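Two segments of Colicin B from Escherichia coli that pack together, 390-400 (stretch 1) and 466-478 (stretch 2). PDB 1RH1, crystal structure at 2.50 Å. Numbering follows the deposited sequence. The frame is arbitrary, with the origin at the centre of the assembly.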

ATOM      1  N   GLU A 390       5.759 -52.320  -2.453  1.00  4.05           N
ATOM      2  CA  GLU A 390       5.087 -52.473  -3.733  1.00  4.99           C
ATOM      3  C   GLU A 390       3.753 -51.738  -3.814  1.00  5.09           C
ATOM      4  O   GLU A 390       3.403 -51.182  -4.851  1.00  5.66           O
ATOM      5  CB  GLU A 390       4.879 -53.946  -4.000  1.00  7.61           C
ATOM      6  CG  GLU A 390       4.362 -54.257  -5.408  1.00 24.27           C
ATOM      7  CD  GLU A 390       5.354 -54.065  -6.568  1.00 34.25           C
ATOM      8  OE1 GLU A 390       6.113 -55.008  -6.829  1.00 39.96           O
ATOM      9  OE2 GLU A 390       5.359 -53.006  -7.225  1.00 36.95           O
ATOM     10  N   ALA A 391       3.012 -51.672  -2.706  1.00  5.36           N
ATOM     11  CA  ALA A 391       1.742 -50.980  -2.640  1.00  3.26           C
ATOM     12  C   ALA A 391       1.910 -49.479  -2.736  1.00  6.68           C
ATOM     13  O   ALA A 391       1.069 -48.848  -3.369  1.00  9.23           O
ATOM     14  CB  ALA A 391       1.038 -51.274  -1.336  1.00  2.00           C
ATOM     15  N   ILE A 392       2.977 -48.879  -2.178  1.00  4.84           N
ATOM     16  CA  ILE A 392       3.167 -47.427  -2.225  1.00  2.62           C
ATOM     17  C   ILE A 392       3.587 -46.946  -3.603  1.00  3.54           C
ATOM     18  O   ILE A 392       3.130 -45.927  -4.135  1.00  2.00           O
ATOM     19  CB  ILE A 392       4.232 -46.983  -1.253  1.00  2.00           C
ATOM     20  CG1 ILE A 392       4.224 -47.734   0.053  1.00  5.83           C
ATOM     21  CG2 ILE A 392       3.881 -45.553  -0.926  1.00  4.99           C
ATOM     22  CD1 ILE A 392       5.449 -47.551   0.968  1.00 13.53           C
ATOM     23  N   VAL A 393       4.502 -47.735  -4.166  1.00  2.47           N
ATOM     24  CA  VAL A 393       4.996 -47.506  -5.498  1.00  2.00           C
ATOM     25  C   VAL A 393       3.816 -47.536  -6.440  1.00  2.00           C
ATOM     26  O   VAL A 393       3.544 -46.511  -7.046  1.00  3.21           O
ATOM     27  CB  VAL A 393       6.013 -48.586  -5.826  1.00  2.00           C
ATOM     28  CG1 VAL A 393       6.456 -48.521  -7.277  1.00  2.00           C
ATOM     29  CG2 VAL A 393       7.219 -48.362  -4.941  1.00  2.00           C
ATOM     30  N   ASN A 394       3.054 -48.635  -6.491  1.00  3.81           N
ATOM     31  CA  ASN A 394       1.887 -48.746  -7.354  1.00  2.24           C
ATOM     32  C   ASN A 394       0.800 -47.689  -7.151  1.00  4.68           C
ATOM     33  O   ASN A 394       0.059 -47.335  -8.071  1.00  2.00           O
ATOM     34  CB  ASN A 394       1.288 -50.105  -7.170  1.00  2.00           C
ATOM     35  CG  ASN A 394       2.055 -51.223  -7.850  1.00  3.18           C
ATOM     36  OD1 ASN A 394       2.131 -52.330  -7.322  1.00  2.00           O
ATOM     37  ND2 ASN A 394       2.627 -51.002  -9.032  1.00  6.57           N
ATOM     38  N   ALA A 395       0.708 -47.160  -5.929  1.00  2.00           N
ATOM     39  CA  ALA A 395      -0.194 -46.066  -5.620  1.00  3.56           C
ATOM     40  C   ALA A 395       0.298 -44.774  -6.250  1.00  3.24           C
ATOM     41  O   ALA A 395      -0.506 -43.967  -6.718  1.00  5.89           O
ATOM     42  CB  ALA A 395      -0.275 -45.872  -4.125  1.00  6.61           C
ATOM     43  N   TRP A 396       1.612 -44.552  -6.278  1.00  2.00           N
ATOM     44  CA  TRP A 396       2.119 -43.407  -6.992  1.00  2.00           C
ATOM     45  C   TRP A 396       1.989 -43.573  -8.506  1.00  2.87           C
ATOM     46  O   TRP A 396       1.646 -42.617  -9.190  1.00  3.91           O
ATOM     47  CB  TRP A 396       3.543 -43.209  -6.566  1.00  2.00           C
ATOM     48  CG  TRP A 396       3.657 -42.391  -5.289  1.00  2.00           C
ATOM     49  CD1 TRP A 396       4.163 -42.927  -4.142  1.00  2.00           C
ATOM     50  CD2 TRP A 396       3.307 -41.075  -5.161  1.00  2.00           C
ATOM     51  NE1 TRP A 396       4.146 -41.952  -3.278  1.00  2.00           N
ATOM     52  CE2 TRP A 396       3.651 -40.841  -3.841  1.00  2.00           C
ATOM     53  CE3 TRP A 396       2.761 -40.052  -5.943  1.00  2.00           C
ATOM     54  CZ2 TRP A 396       3.456 -39.580  -3.287  1.00  2.00           C
ATOM     55  CZ3 TRP A 396       2.566 -38.789  -5.386  1.00  2.00           C
ATOM     56  CH2 TRP A 396       2.918 -38.552  -4.062  1.00  2.00           C
ATOM     57  N   LYS A 397       2.165 -44.769  -9.087  1.00  2.00           N
ATOM     58  CA  LYS A 397       2.013 -45.020 -10.516  1.00  2.00           C
ATOM     59  C   LYS A 397       0.644 -44.690 -11.054  1.00  2.00           C
ATOM     60  O   LYS A 397       0.482 -44.450 -12.237  1.00  2.00           O
ATOM     61  CB  LYS A 397       2.252 -46.456 -10.839  1.00  2.00           C
ATOM     62  CG  LYS A 397       3.646 -46.896 -10.539  1.00  2.00           C
ATOM     63  CD  LYS A 397       3.744 -48.278 -11.120  1.00  3.10           C
ATOM     64  CE  LYS A 397       5.132 -48.475 -11.687  1.00  4.06           C
ATOM     65  NZ  LYS A 397       5.332 -47.600 -12.824  1.00  3.86           N
ATOM     66  N   ALA A 398      -0.375 -44.703 -10.200  1.00  4.06           N
ATOM     67  CA  ALA A 398      -1.730 -44.389 -10.600  1.00  2.00           C
ATOM     68  C   ALA A 398      -2.148 -42.965 -10.255  1.00  5.29           C
ATOM     69  O   ALA A 398      -3.195 -42.473 -10.695  1.00  6.49           O
ATOM     70  CB  ALA A 398      -2.655 -45.360  -9.935  1.00  2.00           C
ATOM     71  N   PHE A 399      -1.318 -42.257  -9.481  1.00  4.17           N
ATOM     72  CA  PHE A 399      -1.550 -40.863  -9.159  1.00  2.00           C
ATOM     73  C   PHE A 399      -1.742 -40.046 -10.427  1.00  2.00           C
ATOM     74  O   PHE A 399      -1.092 -40.267 -11.437  1.00  2.00           O
ATOM     75  CB  PHE A 399      -0.353 -40.396  -8.354  1.00  2.00           C
ATOM     76  CG  PHE A 399      -0.338 -38.936  -7.960  1.00  2.00           C
ATOM     77  CD1 PHE A 399      -0.997 -38.532  -6.808  1.00  2.00           C
ATOM     78  CD2 PHE A 399       0.344 -38.013  -8.747  1.00  2.27           C
ATOM     79  CE1 PHE A 399      -0.971 -37.199  -6.440  1.00  2.04           C
ATOM     80  CE2 PHE A 399       0.370 -36.674  -8.376  1.00  4.10           C
ATOM     81  CZ  PHE A 399      -0.289 -36.269  -7.221  1.00  6.86           C
ATOM     82  N   ASN A 400      -2.716 -39.156 -10.427  1.00  2.81           N
ATOM     83  CA  ASN A 400      -2.977 -38.282 -11.552  1.00  2.99           C
ATOM     84  C   ASN A 400      -2.217 -37.005 -11.259  1.00  4.36           C
ATOM     85  O   ASN A 400      -2.653 -36.104 -10.553  1.00  8.82           O
ATOM     86  CB  ASN A 400      -4.468 -38.018 -11.656  1.00  2.00           C
ATOM     87  CG  ASN A 400      -4.935 -37.204 -12.845  1.00  2.00           C
ATOM     88  OD1 ASN A 400      -6.111 -37.227 -13.199  1.00  2.58           O
ATOM     89  ND2 ASN A 400      -4.070 -36.451 -13.502  1.00  5.17           N
ATOM     90  N   LEU A 466       1.556 -30.313  -0.487  1.00  3.11           N
ATOM     91  CA  LEU A 466       0.283 -30.663  -1.065  1.00  2.50           C
ATOM     92  C   LEU A 466       0.366 -31.936  -1.883  1.00  7.29           C
ATOM     93  O   LEU A 466      -0.417 -32.838  -1.611  1.00 11.89           O
ATOM     94  CB  LEU A 466      -0.208 -29.599  -1.973  1.00  2.00           C
ATOM     95  CG  LEU A 466      -0.790 -28.381  -1.349  1.00  6.24           C
ATOM     96  CD1 LEU A 466      -1.212 -27.443  -2.453  1.00 10.57           C
ATOM     97  CD2 LEU A 466      -2.013 -28.731  -0.537  1.00  7.55           C
ATOM     98  N   THR A 467       1.283 -32.083  -2.855  1.00  8.60           N
ATOM     99  CA  THR A 467       1.417 -33.307  -3.646  1.00  7.77           C
ATOM    100  C   THR A 467       1.621 -34.512  -2.736  1.00  7.77           C
ATOM    101  O   THR A 467       0.970 -35.530  -2.978  1.00 11.58           O
ATOM    102  CB  THR A 467       2.619 -33.229  -4.627  1.00  2.00           C
ATOM    103  OG1 THR A 467       2.418 -32.105  -5.473  1.00  2.00           O
ATOM    104  CG2 THR A 467       2.742 -34.470  -5.491  1.00  2.00           C
ATOM    105  N   LEU A 468       2.459 -34.427  -1.682  1.00  7.84           N
ATOM    106  CA  LEU A 468       2.658 -35.567  -0.801  1.00  5.18           C
ATOM    107  C   LEU A 468       1.471 -35.899   0.099  1.00  4.56           C
ATOM    108  O   LEU A 468       1.061 -37.055   0.200  1.00  7.90           O
ATOM    109  CB  LEU A 468       3.871 -35.352   0.094  1.00  2.00           C
ATOM    110  CG  LEU A 468       5.248 -35.214  -0.487  1.00  2.00           C
ATOM    111  CD1 LEU A 468       6.255 -35.527   0.598  1.00  2.00           C
ATOM    112  CD2 LEU A 468       5.462 -36.192  -1.611  1.00  2.00           C
ATOM    113  N   GLY A 469       0.890 -34.883   0.746  1.00  6.89           N
ATOM    114  CA  GLY A 469      -0.198 -35.020   1.697  1.00  2.50           C
ATOM    115  C   GLY A 469      -1.486 -35.416   1.025  1.00  2.22           C
ATOM    116  O   GLY A 469      -2.068 -36.438   1.369  1.00  2.64           O
ATOM    117  N   SER A 470      -1.924 -34.637   0.037  1.00  2.00           N
ATOM    118  CA  SER A 470      -3.156 -34.955  -0.659  1.00  3.83           C
ATOM    119  C   SER A 470      -3.088 -36.185  -1.559  1.00  2.97           C
ATOM    120  O   SER A 470      -4.069 -36.599  -2.167  1.00  7.57           O
ATOM    121  CB  SER A 470      -3.601 -33.721  -1.451  1.00  6.11           C
ATOM    122  OG  SER A 470      -2.717 -33.405  -2.497  1.00  6.81           O
ATOM    123  N   ALA A 471      -1.927 -36.810  -1.656  1.00  6.86           N
ATOM    124  CA  ALA A 471      -1.822 -38.077  -2.337  1.00  6.97           C
ATOM    125  C   ALA A 471      -2.033 -39.113  -1.254  1.00  5.00           C
ATOM    126  O   ALA A 471      -2.760 -40.050  -1.549  1.00 11.97           O
ATOM    127  CB  ALA A 471      -0.448 -38.301  -2.942  1.00  3.58           C
ATOM    128  N   LEU A 472      -1.468 -38.981  -0.021  1.00  9.59           N
ATOM    129  CA  LEU A 472      -1.636 -39.934   1.097  1.00  7.44           C
ATOM    130  C   LEU A 472      -3.066 -40.003   1.617  1.00  8.69           C
ATOM    131  O   LEU A 472      -3.542 -41.113   1.876  1.00  8.86           O
ATOM    132  CB  LEU A 472      -0.727 -39.583   2.288  1.00  2.00           C
ATOM    133  CG  LEU A 472      -0.944 -40.250   3.658  1.00  2.00           C
ATOM    134  CD1 LEU A 472      -0.595 -41.708   3.588  1.00  5.03           C
ATOM    135  CD2 LEU A 472      -0.022 -39.670   4.694  1.00  2.00           C
ATOM    136  N   ILE A 473      -3.796 -38.877   1.743  1.00  7.45           N
ATOM    137  CA  ILE A 473      -5.164 -38.943   2.232  1.00  9.23           C
ATOM    138  C   ILE A 473      -6.099 -39.455   1.153  1.00 14.23           C
ATOM    139  O   ILE A 473      -7.315 -39.463   1.342  1.00 17.27           O
ATOM    140  CB  ILE A 473      -5.729 -37.568   2.710  1.00  9.11           C
ATOM    141  CG1 ILE A 473      -5.840 -36.619   1.548  1.00 12.04           C
ATOM    142  CG2 ILE A 473      -4.841 -36.990   3.811  1.00  9.19           C
ATOM    143  CD1 ILE A 473      -6.562 -35.335   1.959  1.00 19.41           C
ATOM    144  N   ALA A 474      -5.547 -39.906   0.024  1.00 11.11           N
ATOM    145  CA  ALA A 474      -6.307 -40.399  -1.121  1.00 12.19           C
ATOM    146  C   ALA A 474      -5.831 -41.755  -1.593  1.00 10.02           C
ATOM    147  O   ALA A 474      -6.416 -42.336  -2.505  1.00 11.77           O
ATOM    148  CB  ALA A 474      -6.177 -39.449  -2.313  1.00  9.03           C
ATOM    149  N   PHE A 475      -4.751 -42.276  -1.027  1.00 10.02           N
ATOM    150  CA  PHE A 475      -4.266 -43.549  -1.494  1.00 13.74           C
ATOM    151  C   PHE A 475      -5.082 -44.686  -0.924  1.00 17.79           C
ATOM    152  O   PHE A 475      -5.550 -44.627   0.221  1.00 22.07           O
ATOM    153  CB  PHE A 475      -2.840 -43.750  -1.083  1.00 10.94           C
ATOM    154  CG  PHE A 475      -1.779 -43.082  -1.929  1.00  7.96           C
ATOM    155  CD1 PHE A 475      -0.465 -43.055  -1.432  1.00  8.67           C
ATOM    156  CD2 PHE A 475      -2.081 -42.534  -3.179  1.00  7.42           C
ATOM    157  CE1 PHE A 475       0.552 -42.484  -2.188  1.00  4.02           C
ATOM    158  CE2 PHE A 475      -1.058 -41.963  -3.926  1.00  6.40           C
ATOM    159  CZ  PHE A 475       0.248 -41.943  -3.429  1.00  6.68           C
ATOM    160  N   GLY A 476      -5.279 -45.713  -1.754  1.00 18.13           N
ATOM    161  CA  GLY A 476      -5.900 -46.919  -1.244  1.00 19.49           C
ATOM    162  C   GLY A 476      -4.802 -47.756  -0.581  1.00 24.60           C
ATOM    163  O   GLY A 476      -4.194 -48.603  -1.263  1.00 31.26           O
ATOM    164  N   LEU A 477      -4.485 -47.519   0.714  1.00 15.54           N
ATOM    165  CA  LEU A 477      -3.413 -48.281   1.369  1.00 15.07           C
ATOM    166  C   LEU A 477      -3.806 -48.719   2.779  1.00 14.06           C
ATOM    167  O   LEU A 477      -4.575 -48.027   3.459  1.00 12.40           O
ATOM    168  CB  LEU A 477      -2.119 -47.465   1.517  1.00 15.82           C
ATOM    169  CG  LEU A 477      -1.504 -46.652   0.397  1.00 12.96           C
ATOM    170  CD1 LEU A 477      -0.460 -45.746   1.009  1.00 12.94           C
ATOM    171  CD2 LEU A 477      -0.943 -47.549  -0.684  1.00 14.02           C
ATOM    172  N   SER A 478      -3.235 -49.845   3.253  1.00  9.55           N
ATOM    173  CA  SER A 478      -3.511 -50.348   4.586  1.00  6.65           C
ATOM    174  C   SER A 478      -2.960 -49.457   5.706  1.00  6.15           C
ATOM    175  O   SER A 478      -2.194 -48.535   5.436  1.00 10.61           O
ATOM    176  CB  SER A 478      -2.935 -51.750   4.697  1.00  6.58           C
ATOM    177  OG  SER A 478      -1.565 -51.831   5.067  1.00 12.71           O
TER

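The two segments pack through apolar and aromatic contacts, with no hydrogen bond passing between them, and together bury 434 Å². Helix 390-398 and helix 466-472 run at 107° to each other, and their axes come no closer than 11.6 Å. Side chains bridge that spacing, and residues of the loop after the second helix supply much of the contact: Phe475 and Leu477 are the two residues of stretch 2 most covered by the partner.

The aromatic interactions centre on Phe475. Its ring turns an edge toward the face of Trp396, with the phenyl and the five-membered ring of the indole 4.9 Å apart between centroids and their planes at 87°. The closest approach of the pair is Phe475 CZ to Trp396 CE2, 3.6 Å. The face of the same phenyl ring receives the methyl of Ala395: Ala395 CB lies 3.7 Å from the ring centroid of Phe475 and 4° off the ring normal, so a CH-pi contact forms almost directly above the ring centre. The ring also lies close to the helix backbone, with Phe475 CE2 3.5 Å from Ala395 O. Phe475 thus uses face and edge against successive residues of one helix.

Apolar packing extends the contact in both directions from this site. Towards the start of stretch 1, Leu477 CD2 lies 3.9 Å from Ala395 CB and 4.3 Å from Ala391 CB. These two alanines, one helical turn apart, both direct their CA-to-CB bonds toward stretch 2, and the same leucine methyl reaches the backbone as well, with Leu477 CD2 3.6 Å from Ala391 O.

Further along, the large rings of Trp396 and Phe399 converge on Ala471. Ala471 CB is 3.6 Å from Trp396 CH2 and 3.7 Å from Phe399 CE1, so a single methyl touches both rings. The CA-to-CB bond of Trp396 points sideways, yet the end of its side chain comes nearer to stretch 2; Trp396 CH2 also lies 4.2 Å from Leu468 CD2. Thr467 contributes its methyl, with Thr467 CG2 3.9 Å from Phe399 CZ, while its hydroxyl is hydrogen-bonded elsewhere in the structure.

Polar atoms of the backbone border these apolar groups without pairing across the contact. Thr467 O sits at the edge of the indole, near its plane, 3.8 Å from Trp396 CH2. Within stretch 2, Ser470 OG donates a hydrogen bond to Leu466 O at 2.5 Å.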